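Local coordinates for acetoacetate decarboxylase (Sphingomonas wittichii, PDB 5UPB), which is an acetoacetate decarboxylase-like enzyme, classed as a lyase, that probably acts on a keto-acid or related carbonyl substrate, at the interface of chains A and B and the interface of chains A and C. Sequence-based numbering; all coordinates share one arbitrary frame. Chains: chain A/B/C, Acetoacetate decarboxylase.

Contact 1: the interface of chains A and B. Residues chain A 22-24, 62-64, 69, 72; chain B 130-132, 134-138.
In this acetoacetate decarboxylase-family protein, residues of strands 21-34 and 53-65 of chain A receive a proline-containing loop, residues 130-138, of chain B. A:Gln62 carries much of the polar contact with that loop. Its CB lies against CB of B:His132, and CG, anti to the backbone N (chi1 -169°), passes beside the carbonyl oxygen of B:Arg130, 3.6 Å away. A bend at chi2 (-82°) brings the amide oxygen to the backbone N of B:His132. OE1 of A:Gln62 takes a nearly straight bond from that N of B:His132 at 2.9 Å, in the carbonyl plane and on a lone pair. A second donor, ND2 of B:Asn135, comes to OE1 of A:Gln62 at 3.2 Å from above the carbonyl plane, off the lone pairs; the side chains cross at about a right angle, with their amide planes nearly parallel (19°). At the other branch, NE2 of A:Gln62 donates in the amide plane to OG1 of A:Thr64 at 2.9 Å, which fixes the flip of the amide. Water 1 joins OE1 of A:Gln62, OG1 of A:Thr64 and OG1 of B:Thr138. Tip to tip beside it, the CG2 methyls of A:Thr64 and B:Thr138 meet at 3.7 Å. B:Asn135 is itself steadied by its OD1, which accepts from the backbone N of B:Val137; its ND2 also makes a weak bond to the carbonyl of A:Gly22. The imidazole of B:His132 lays one face over the backbone of A:Gly24, and B:Tyr134 N holds ND1 at the ring's edge.

Contact 2: the interface of chains A and C. Residues chain A 12, 74-75, 77-78, 109; chain C 153-154, 156, 225-226.
OD2 of C:Asp226, a carboxylate oxygen, accepts a well-formed bond from ND1 of C:His154 and two weaker ones, from NH1 of C:Arg153 and ND2 of A:Asn75. The bond from ND1 of C:His154, 2.8 Å to OD2 of C:Asp226, uses the syn lone pair and lies in the imidazole plane. NH1 of C:Arg153 adds a salt bridge to OD2 of C:Asp226 at 3.0 Å, though its hydrogen bond is weak. From across the interface, ND2 of A:Asn75 makes its weak bond to OD2 of C:Asp226 at 3.0 Å, with amide and carboxylate planes nearly perpendicular (79°). The carboxylate would probably favour a proton on ND1, leaving NE2 as acceptor. Consistent with this, NE1 of A:Trp109 donates to NE2 of C:His154 at 3.1 Å in a bent bond, close to both ring planes; the rings meet edge to face, 70° apart, with A:Trp109 CG in the crowded position between backbone N and carbonyl carbon (chi1 41°). The imidazole is packed on both sides: A:Gly78 N lies above the centre of one face, and CG of C:Arg153 backs the other. The methyl CB of A:Ala77 touches CD2 of C:His154 at 3.6 Å. An alanine in place of C:His154 would probably leave the indole N-H of A:Trp109 and the carboxylate of C:Asp226 without these partners and loosen the packing against A:Ala77. OD1 of A:Asn75 meets water 2, which also joins the backbone N of A:Ala77 and the carbonyl O of C:His154. This polar chain through C:Asp226, C:His154 and A:Trp109 probably helps hold chains A and C in register within the deposited four-chain assembly.

Contact 1: the interface of chains A and B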
# COMPACT_ATOMS: atom_id res chain seq x y z
N GLY A 22 -13.70 -22.21 0.38
CA GLY A 22 -13.32 -22.53 1.74
C GLY A 22 -12.31 -21.52 2.24
O GLY A 22 -11.47 -21.03 1.48
N TRP A 23 -12.37 -21.27 3.54
CA TRP A 23 -11.51 -20.34 4.25
C TRP A 23 -10.81 -21.02 5.41
O TRP A 23 -11.42 -21.80 6.15
CB TRP A 23 -12.32 -19.19 4.84
CG TRP A 23 -12.83 -18.14 3.86
CD1 TRP A 23 -12.33 -16.88 3.70
CD2 TRP A 23 -13.98 -18.24 3.00
NE1 TRP A 23 -13.10 -16.19 2.76
CE2 TRP A 23 -14.11 -17.01 2.32
CE3 TRP A 23 -14.92 -19.26 2.74
CZ2 TRP A 23 -15.13 -16.77 1.39
CZ3 TRP A 23 -15.94 -19.03 1.83
CH2 TRP A 23 -16.03 -17.78 1.16
N GLY A 24 -9.56 -20.64 5.64
CA GLY A 24 -8.95 -20.77 6.95
C GLY A 24 -8.50 -19.41 7.44
O GLY A 24 -8.15 -18.53 6.65
N GLN A 62 -7.44 -16.82 4.56
CA GLN A 62 -6.92 -17.50 3.38
C GLN A 62 -8.07 -18.25 2.72
O GLN A 62 -8.63 -19.20 3.31
CB GLN A 62 -5.78 -18.43 3.78
CG GLN A 62 -4.99 -19.00 2.61
CD GLN A 62 -5.67 -20.19 2.00
OE1 GLN A 62 -5.78 -21.26 2.61
NE2 GLN A 62 -6.18 -20.02 0.82
N SER A 63 -8.46 -17.84 1.51
CA SER A 63 -9.61 -18.43 0.83
C SER A 63 -9.18 -19.15 -0.44
O SER A 63 -8.16 -18.82 -1.06
CB SER A 63 -10.66 -17.36 0.51
OG SER A 63 -10.12 -16.44 -0.42
N THR A 64 -9.95 -20.18 -0.79
CA THR A 64 -9.68 -21.06 -1.92
C THR A 64 -10.97 -21.48 -2.59
O THR A 64 -11.89 -21.98 -1.93
CB THR A 64 -8.92 -22.30 -1.48
OG1 THR A 64 -7.74 -21.90 -0.80
CG2 THR A 64 -8.56 -23.16 -2.66
N PRO A 69 -8.62 -25.00 -6.94
CA PRO A 69 -8.00 -25.22 -5.63
C PRO A 69 -6.52 -24.96 -5.62
O PRO A 69 -5.95 -24.79 -4.54
CB PRO A 69 -8.33 -26.70 -5.34
CG PRO A 69 -8.45 -27.32 -6.72
CD PRO A 69 -9.04 -26.26 -7.59
N MET A 72 -3.52 -20.57 -5.71
CA MET A 72 -2.53 -19.94 -4.85
C MET A 72 -1.10 -20.08 -5.39
O MET A 72 -0.23 -19.26 -5.06
CB MET A 72 -2.63 -20.54 -3.46
CG MET A 72 -1.44 -20.38 -2.58
SD MET A 72 -1.77 -21.04 -0.89
CE MET A 72 -3.52 -21.42 -0.88
N ARG B 130 0.32 -19.51 1.82
CA ARG B 130 0.33 -20.92 2.14
C ARG B 130 -1.07 -21.36 2.55
O ARG B 130 -1.82 -20.55 3.13
CB ARG B 130 1.35 -21.30 3.24
CG ARG B 130 2.73 -20.71 2.97
CD ARG B 130 3.87 -21.42 3.73
NE ARG B 130 3.62 -21.67 5.15
CZ ARG B 130 4.32 -22.54 5.88
NH1 ARG B 130 5.33 -23.23 5.32
NH2 ARG B 130 4.02 -22.71 7.17
N PRO B 131 -1.43 -22.62 2.29
CA PRO B 131 -2.78 -23.09 2.64
C PRO B 131 -2.97 -23.08 4.15
O PRO B 131 -2.14 -23.61 4.89
CB PRO B 131 -2.82 -24.53 2.07
CG PRO B 131 -1.39 -24.98 2.13
CD PRO B 131 -0.56 -23.73 1.85
N HIS B 132 -4.03 -22.48 4.60
CA HIS B 132 -4.26 -22.44 6.04
C HIS B 132 -4.73 -23.82 6.49
O HIS B 132 -5.57 -24.44 5.83
CB HIS B 132 -5.30 -21.38 6.40
CG HIS B 132 -5.41 -21.13 7.86
ND1 HIS B 132 -5.99 -22.05 8.72
CD2 HIS B 132 -5.01 -20.10 8.64
CE1 HIS B 132 -5.93 -21.59 9.96
NE2 HIS B 132 -5.35 -20.40 9.94
N TYR B 134 -6.77 -24.89 8.67
CA TYR B 134 -8.21 -25.01 8.90
C TYR B 134 -9.03 -24.84 7.63
O TYR B 134 -10.27 -24.95 7.68
CB TYR B 134 -8.66 -24.00 9.93
CG TYR B 134 -8.35 -24.35 11.35
CD1 TYR B 134 -7.06 -24.62 11.76
CD2 TYR B 134 -9.35 -24.31 12.31
CE1 TYR B 134 -6.78 -24.93 13.05
CE2 TYR B 134 -9.08 -24.59 13.61
CZ TYR B 134 -7.78 -24.88 13.99
OH TYR B 134 -7.51 -25.16 15.32
N ASN B 135 -8.39 -24.60 6.50
CA ASN B 135 -9.15 -24.45 5.26
C ASN B 135 -9.73 -25.80 4.88
O ASN B 135 -8.97 -26.74 4.66
CB ASN B 135 -8.27 -23.92 4.12
CG ASN B 135 -9.09 -23.51 2.92
OD1 ASN B 135 -9.99 -24.21 2.49
ND2 ASN B 135 -8.82 -22.33 2.41
N PRO B 136 -11.05 -25.95 4.86
CA PRO B 136 -11.64 -27.28 4.62
C PRO B 136 -11.57 -27.71 3.18
O PRO B 136 -11.78 -28.89 2.91
CB PRO B 136 -13.10 -27.11 5.05
CG PRO B 136 -13.36 -25.61 4.86
CD PRO B 136 -12.06 -24.92 5.11
N VAL B 137 -11.30 -26.81 2.24
CA VAL B 137 -11.18 -27.23 0.84
C VAL B 137 -9.83 -27.88 0.60
O VAL B 137 -9.73 -28.85 -0.14
CB VAL B 137 -11.38 -26.03 -0.11
CG1 VAL B 137 -10.99 -26.42 -1.53
CG2 VAL B 137 -12.84 -25.59 -0.12
N THR B 138 -8.79 -27.37 1.23
CA THR B 138 -7.43 -27.81 0.94
C THR B 138 -6.77 -28.48 2.11
O THR B 138 -5.83 -29.26 1.90
CB THR B 138 -6.56 -26.61 0.53
OG1 THR B 138 -6.54 -25.65 1.60
CG2 THR B 138 -7.07 -25.96 -0.72
O HOH W 1 -5.96 -23.34 0.58

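Contact 2: the interface of chains A and C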
# COMPACT_ATOMS: atom_id res chain seq x y z
N GLN A 12 -11.53 -15.65 -16.94
CA GLN A 12 -10.33 -15.60 -16.11
C GLN A 12 -10.16 -14.27 -15.40
O GLN A 12 -9.33 -14.17 -14.49
CB GLN A 12 -9.09 -15.88 -16.97
CG GLN A 12 -8.96 -14.96 -18.19
CD GLN A 12 -7.61 -15.07 -18.85
OE1 GLN A 12 -6.79 -15.90 -18.48
NE2 GLN A 12 -7.37 -14.22 -19.84
N ARG A 74 0.13 -19.72 -8.44
CA ARG A 74 0.44 -18.69 -9.44
C ARG A 74 -0.07 -17.31 -9.07
O ARG A 74 0.36 -16.32 -9.68
CB ARG A 74 -0.18 -19.05 -10.78
CG ARG A 74 0.49 -20.22 -11.53
CD ARG A 74 -0.30 -20.55 -12.79
NE ARG A 74 0.24 -21.70 -13.51
CZ ARG A 74 1.29 -21.64 -14.33
NH1 ARG A 74 1.91 -20.48 -14.54
NH2 ARG A 74 1.72 -22.72 -14.96
N ASN A 75 -0.99 -17.22 -8.12
CA ASN A 75 -1.64 -15.97 -7.74
C ASN A 75 -1.79 -15.92 -6.23
O ASN A 75 -2.90 -15.91 -5.70
CB ASN A 75 -2.98 -15.82 -8.44
CG ASN A 75 -3.51 -14.38 -8.32
OD1 ASN A 75 -2.83 -13.53 -7.77
ND2 ASN A 75 -4.75 -14.18 -8.68
N ALA A 77 -1.40 -13.44 -4.03
CA ALA A 77 -2.14 -12.32 -3.48
C ALA A 77 -3.64 -12.46 -3.67
O ALA A 77 -4.41 -11.80 -2.95
CB ALA A 77 -1.66 -11.00 -4.10
N GLY A 78 -4.08 -13.29 -4.59
CA GLY A 78 -5.49 -13.58 -4.71
C GLY A 78 -6.03 -14.60 -3.76
O GLY A 78 -7.23 -14.89 -3.79
N TRP A 109 -11.42 -8.19 -4.12
CA TRP A 109 -12.21 -9.38 -4.43
C TRP A 109 -12.97 -9.86 -3.21
O TRP A 109 -14.08 -10.38 -3.34
CB TRP A 109 -11.36 -10.52 -4.99
CG TRP A 109 -10.02 -10.75 -4.36
CD1 TRP A 109 -8.84 -10.21 -4.75
CD2 TRP A 109 -9.72 -11.63 -3.27
NE1 TRP A 109 -7.81 -10.67 -3.97
CE2 TRP A 109 -8.32 -11.56 -3.05
CE3 TRP A 109 -10.48 -12.49 -2.48
CZ2 TRP A 109 -7.67 -12.29 -2.07
CZ3 TRP A 109 -9.83 -13.21 -1.46
CH2 TRP A 109 -8.43 -13.10 -1.28
N ARG C 153 -1.23 -4.89 -10.10
CA ARG C 153 -2.19 -5.49 -9.17
C ARG C 153 -1.70 -6.87 -8.81
O ARG C 153 -1.22 -7.62 -9.67
CB ARG C 153 -3.61 -5.57 -9.78
CG ARG C 153 -4.67 -6.23 -8.85
CD ARG C 153 -6.07 -6.07 -9.45
NE ARG C 153 -7.11 -6.70 -8.65
CZ ARG C 153 -7.48 -7.98 -8.77
NH1 ARG C 153 -6.92 -8.78 -9.66
NH2 ARG C 153 -8.42 -8.48 -7.98
N HIS C 154 -1.82 -7.21 -7.51
CA HIS C 154 -1.48 -8.55 -7.04
C HIS C 154 -0.02 -8.89 -7.32
O HIS C 154 0.35 -10.07 -7.43
CB HIS C 154 -2.42 -9.60 -7.64
CG HIS C 154 -3.76 -9.66 -6.98
ND1 HIS C 154 -4.81 -10.38 -7.51
CD2 HIS C 154 -4.21 -9.14 -5.81
CE1 HIS C 154 -5.85 -10.29 -6.69
NE2 HIS C 154 -5.51 -9.55 -5.66
N PHE C 156 1.55 -8.07 -10.11
CA PHE C 156 1.75 -8.17 -11.55
C PHE C 156 1.69 -6.79 -12.16
O PHE C 156 0.71 -6.06 -11.97
CB PHE C 156 0.68 -9.04 -12.22
CG PHE C 156 0.61 -10.43 -11.68
CD1 PHE C 156 1.51 -11.37 -12.13
CD2 PHE C 156 -0.34 -10.79 -10.73
CE1 PHE C 156 1.49 -12.69 -11.65
CE2 PHE C 156 -0.37 -12.12 -10.23
CZ PHE C 156 0.54 -13.05 -10.68
N PRO C 225 -2.49 -13.81 -14.15
CA PRO C 225 -3.40 -14.97 -14.20
C PRO C 225 -4.86 -14.61 -14.01
O PRO C 225 -5.73 -15.42 -14.37
CB PRO C 225 -2.93 -15.84 -13.02
CG PRO C 225 -1.71 -15.20 -12.48
CD PRO C 225 -1.55 -13.82 -13.02
N ASP C 226 -5.17 -13.47 -13.39
CA ASP C 226 -6.54 -13.05 -13.13
C ASP C 226 -6.93 -11.81 -13.94
O ASP C 226 -7.78 -11.00 -13.52
CB ASP C 226 -6.77 -12.85 -11.63
CG ASP C 226 -5.77 -11.90 -10.97
OD1 ASP C 226 -4.86 -11.40 -11.65
OD2 ASP C 226 -5.91 -11.64 -9.75
O HOH W 2 -0.43 -12.90 -6.74

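The C-alpha centres of contact 1 and contact 2 lie about 16 Å apart, and the residues described for chain A do not overlap. They are nonetheless joined by sequence: A:Met72, in 3-10 helix 71-73, faces chain B, while A:Arg74 and A:Asn75 just after it, and 3-10 helix 76-78, face chain C. One short stretch of chain A thus passes from one neighbour to the other. Each interface is two-fold symmetric, so both contacts recur with chains exchanged. With four copies in the deposited assembly, the two kinds of interface are likely to hold the four-chain assembly together, and a shift of this stretch could be felt at both.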